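Local structure of nitrite oxidoreductase subunit B (7B04) at residues H5-R11 with G105-Y111. The protein carries iron-sulfur clusters that probably relay electrons between the subunits of a complex that interconverts nitrite and nitrate. Residues are numbered along the deposited sequence; the frame is centred on the assembly and turned at random.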
ATOM      1  N   HIS A   5      11.266 -33.493  23.651  1.00 33.22           N
ATOM      2  CA  HIS A   5      10.515 -32.563  24.485  1.00 39.17           C
ATOM      3  C   HIS A   5      10.184 -31.287  23.726  1.00 47.27           C
ATOM      4  O   HIS A   5      11.069 -30.650  23.148  1.00 46.93           O
ATOM      5  CB  HIS A   5      11.284 -32.227  25.763  1.00 45.36           C
ATOM      6  CG  HIS A   5      10.563 -31.267  26.661  1.00 43.68           C
ATOM      7  ND1 HIS A   5       9.445 -31.621  27.385  1.00 34.85           N
ATOM      8  CD2 HIS A   5      10.787 -29.959  26.930  1.00 45.63           C
ATOM      9  CE1 HIS A   5       9.019 -30.575  28.072  1.00 37.11           C
ATOM     10  NE2 HIS A   5       9.815 -29.554  27.814  1.00 45.29           N
ATOM     11  N   ASN A   6       8.905 -30.916  23.734  1.00 40.54           N
ATOM     12  CA  ASN A   6       8.439 -29.639  23.207  1.00 40.15           C
ATOM     13  C   ASN A   6       7.772 -28.879  24.339  1.00 42.96           C
ATOM     14  O   ASN A   6       6.751 -29.327  24.874  1.00 47.37           O
ATOM     15  CB  ASN A   6       7.458 -29.833  22.049  1.00 39.71           C
ATOM     16  CG  ASN A   6       6.812 -28.519  21.574  1.00 38.40           C
ATOM     17  OD1 ASN A   6       6.562 -27.615  22.352  1.00 41.31           O
ATOM     18  ND2 ASN A   6       6.544 -28.429  20.282  1.00 38.05           N
ATOM     19  N   TRP A   7       8.329 -27.723  24.683  1.00 36.17           N
ATOM     20  CA  TRP A   7       7.765 -26.949  25.776  1.00 37.13           C
ATOM     21  C   TRP A   7       6.487 -26.216  25.380  1.00 34.89           C
ATOM     22  O   TRP A   7       5.703 -25.867  26.267  1.00 41.32           O
ATOM     23  CB  TRP A   7       8.808 -25.985  26.338  1.00 40.22           C
ATOM     24  CG  TRP A   7       9.324 -24.966  25.388  1.00 39.37           C
ATOM     25  CD1 TRP A   7      10.411 -25.078  24.570  1.00 36.77           C
ATOM     26  CD2 TRP A   7       8.802 -23.652  25.187  1.00 40.80           C
ATOM     27  NE1 TRP A   7      10.587 -23.916  23.858  1.00 39.17           N
ATOM     28  CE2 TRP A   7       9.610 -23.024  24.220  1.00 40.27           C
ATOM     29  CE3 TRP A   7       7.722 -22.947  25.725  1.00 41.41           C
ATOM     30  CZ2 TRP A   7       9.373 -21.724  23.783  1.00 38.84           C
ATOM     31  CZ3 TRP A   7       7.488 -21.661  25.289  1.00 39.21           C
ATOM     32  CH2 TRP A   7       8.307 -21.061  24.327  1.00 34.45           C
ATOM     33  N   HIS A   8       6.248 -25.971  24.087  1.00 33.76           N
ATOM     34  CA  HIS A   8       4.969 -25.380  23.693  1.00 36.36           C
ATOM     35  C   HIS A   8       3.823 -26.305  24.075  1.00 37.47           C
ATOM     36  O   HIS A   8       2.832 -25.879  24.678  1.00 40.97           O
ATOM     37  CB  HIS A   8       4.920 -25.115  22.186  1.00 37.80           C
ATOM     38  CG  HIS A   8       5.905 -24.100  21.704  1.00 37.90           C
ATOM     39  ND1 HIS A   8       6.084 -23.825  20.365  1.00 35.05           N
ATOM     40  CD2 HIS A   8       6.757 -23.290  22.372  1.00 35.91           C
ATOM     41  CE1 HIS A   8       7.002 -22.886  20.231  1.00 38.51           C
ATOM     42  NE2 HIS A   8       7.431 -22.547  21.434  1.00 37.75           N
ATOM     43  N   LEU A   9       3.952 -27.587  23.736  1.00 34.09           N
ATOM     44  CA  LEU A   9       2.936 -28.569  24.076  1.00 40.60           C
ATOM     45  C   LEU A   9       3.045 -29.042  25.514  1.00 41.63           C
ATOM     46  O   LEU A   9       2.100 -29.651  26.024  1.00 37.57           O
ATOM     47  CB  LEU A   9       3.039 -29.781  23.149  1.00 38.97           C
ATOM     48  CG  LEU A   9       2.935 -29.545  21.647  1.00 36.21           C
ATOM     49  CD1 LEU A   9       2.979 -30.873  20.912  1.00 38.58           C
ATOM     50  CD2 LEU A   9       1.659 -28.795  21.325  1.00 40.60           C
ATOM     51  N   GLY A  10       4.164 -28.769  26.181  1.00 41.56           N
ATOM     52  CA  GLY A  10       4.327 -29.249  27.540  1.00 41.28           C
ATOM     53  C   GLY A  10       4.353 -30.757  27.608  1.00 44.22           C
ATOM     54  O   GLY A  10       3.980 -31.342  28.632  1.00 51.35           O
ATOM     55  N   ARG A  11       4.781 -31.402  26.527  1.00 41.29           N
ATOM     56  CA  ARG A  11       4.691 -32.842  26.372  1.00 35.83           C
ATOM     57  C   ARG A  11       5.916 -33.292  25.590  1.00 40.64           C
ATOM     58  O   ARG A  11       6.636 -32.477  25.012  1.00 46.32           O
ATOM     59  CB  ARG A  11       3.360 -33.206  25.680  1.00 36.62           C
ATOM     60  CG  ARG A  11       3.300 -34.517  24.898  1.00 37.12           C
ATOM     61  CD  ARG A  11       1.866 -34.920  24.571  1.00 41.31           C
ATOM     62  NE  ARG A  11       1.286 -34.136  23.481  1.00 43.64           N
ATOM     63  CZ  ARG A  11       1.545 -34.339  22.193  1.00 49.84           C
ATOM     64  NH1 ARG A  11       2.384 -35.296  21.822  1.00 45.39           N
ATOM     65  NH2 ARG A  11       0.965 -33.581  21.272  1.00 49.17           N
ATOM     66  N   GLY A 105      10.266 -27.177  29.905  1.00 49.56           N
ATOM     67  CA  GLY A 105       9.128 -26.741  30.687  1.00 47.24           C
ATOM     68  C   GLY A 105       7.800 -26.941  29.977  1.00 43.83           C
ATOM     69  O   GLY A 105       7.701 -27.580  28.927  1.00 36.80           O
ATOM     70  N   ALA A 106       6.752 -26.402  30.610  1.00 46.94           N
ATOM     71  CA  ALA A 106       5.382 -26.503  30.102  1.00 41.48           C
ATOM     72  C   ALA A 106       4.622 -25.232  30.464  1.00 48.45           C
ATOM     73  O   ALA A 106       3.715 -25.244  31.304  1.00 48.30           O
ATOM     74  CB  ALA A 106       4.685 -27.738  30.670  1.00 45.59           C
ATOM     75  N   PRO A 107       4.975 -24.101  29.843  1.00 49.78           N
ATOM     76  CA  PRO A 107       4.398 -22.822  30.293  1.00 48.73           C
ATOM     77  C   PRO A 107       2.907 -22.697  30.037  1.00 50.07           C
ATOM     78  O   PRO A 107       2.189 -22.134  30.874  1.00 59.94           O
ATOM     79  CB  PRO A 107       5.193 -21.775  29.495  1.00 43.49           C
ATOM     80  CG  PRO A 107       6.346 -22.510  28.891  1.00 48.23           C
ATOM     81  CD  PRO A 107       5.902 -23.919  28.717  1.00 44.95           C
ATOM     82  N   TYR A 108       2.416 -23.195  28.903  1.00 40.28           N
ATOM     83  CA  TYR A 108       1.006 -23.056  28.564  1.00 44.49           C
ATOM     84  C   TYR A 108       0.142 -24.193  29.088  1.00 50.21           C
ATOM     85  O   TYR A 108      -1.078 -24.030  29.190  1.00 46.61           O
ATOM     86  CB  TYR A 108       0.840 -22.956  27.043  1.00 49.75           C
ATOM     87  CG  TYR A 108       1.861 -22.055  26.391  1.00 48.00           C
ATOM     88  CD1 TYR A 108       1.892 -20.697  26.669  1.00 52.20           C
ATOM     89  CD2 TYR A 108       2.800 -22.565  25.504  1.00 39.77           C
ATOM     90  CE1 TYR A 108       2.825 -19.869  26.084  1.00 45.84           C
ATOM     91  CE2 TYR A 108       3.741 -21.743  24.910  1.00 44.73           C
ATOM     92  CZ  TYR A 108       3.747 -20.395  25.203  1.00 47.00           C
ATOM     93  OH  TYR A 108       4.679 -19.569  24.617  1.00 46.31           O
ATOM     94  N   GLY A 109       0.738 -25.331  29.427  1.00 51.63           N
ATOM     95  CA  GLY A 109      -0.034 -26.476  29.866  1.00 51.96           C
ATOM     96  C   GLY A 109       0.425 -27.731  29.157  1.00 52.90           C
ATOM     97  O   GLY A 109       1.611 -27.870  28.846  1.00 55.47           O
ATOM     98  N   THR A 110      -0.495 -28.658  28.901  1.00 45.28           N
ATOM     99  CA  THR A 110      -0.170 -29.871  28.160  1.00 42.55           C
ATOM    100  C   THR A 110      -1.249 -30.130  27.120  1.00 51.07           C
ATOM    101  O   THR A 110      -2.430 -30.243  27.462  1.00 55.83           O
ATOM    102  CB  THR A 110      -0.023 -31.077  29.091  1.00 40.77           C
ATOM    103  OG1 THR A 110       0.892 -30.754  30.145  1.00 50.39           O
ATOM    104  CG2 THR A 110       0.508 -32.276  28.320  1.00 36.46           C
ATOM    105  N   TYR A 111      -0.839 -30.216  25.859  1.00 45.50           N
ATOM    106  CA  TYR A 111      -1.736 -30.499  24.745  1.00 43.44           C
ATOM    107  C   TYR A 111      -1.684 -31.998  24.482  1.00 45.64           C
ATOM    108  O   TYR A 111      -0.619 -32.537  24.161  1.00 54.53           O
ATOM    109  CB  TYR A 111      -1.311 -29.692  23.515  1.00 45.11           C
ATOM    110  CG  TYR A 111      -2.058 -29.961  22.222  1.00 48.11           C
ATOM    111  CD1 TYR A 111      -3.384 -29.579  22.060  1.00 45.55           C
ATOM    112  CD2 TYR A 111      -1.415 -30.558  21.144  1.00 41.92           C
ATOM    113  CE1 TYR A 111      -4.056 -29.809  20.868  1.00 44.11           C
ATOM    114  CE2 TYR A 111      -2.076 -30.792  19.953  1.00 49.10           C
ATOM    115  CZ  TYR A 111      -3.394 -30.417  19.819  1.00 48.32           C
ATOM    116  OH  TYR A 111      -4.047 -30.651  18.631  1.00 47.01           O
TER
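The turn that joins strands 3-6 and 11-14 into a β-hairpin packs on a loop running into the short strand 110-111. N6 organises the turn: its OD1 accepts from L9 N at 3.0 Å, an Asx motif, and, very closely, from H8 N at 2.4 Å, while G10 and R11 both face N6 across a G1 β bulge. Glycine suits position 10 twice over, since its phi is positive and a CB there would clash with G109 O and A106 CB; instead G10 CA lies 3.3 Å from G109 O in a CA-H...O contact. At G105 and G109 the backbone angles would jam a CB against the preceding carbonyl O.

With the turn so held, L9 O accepts from Y111 N at 3.0 Å, and beside this bond L9 CD2 touches Y111 CD2 at 3.5 Å. Y111 O is met in turn by R11 NE at 2.6 Å, nearly in the guanidinium plane; R11 NH1 forms a salt bridge with E118. At the other end the bonding is weaker: H5 NE2 lies 3.1 Å from G105 O and 3.2 Å from G105 N, poorly angled in both cases, and a single nitrogen can donate to the first or accept from the second but not both at once. G105 O also receives W7 CA-H at 3.2 Å.

Apolar side chains fill in around these bonds: W7 CE3 touches P107 CG at 3.5 Å. H8, whose CA-to-CB bond points away, has its NE2 hydrogen-bonded to Y304 OH.

The hairpin thus satisfies both backbone polar atoms of Y111, the turn through L9 O and the start of strand 11-14 through R11 NE, whereas the G105 end is held more loosely.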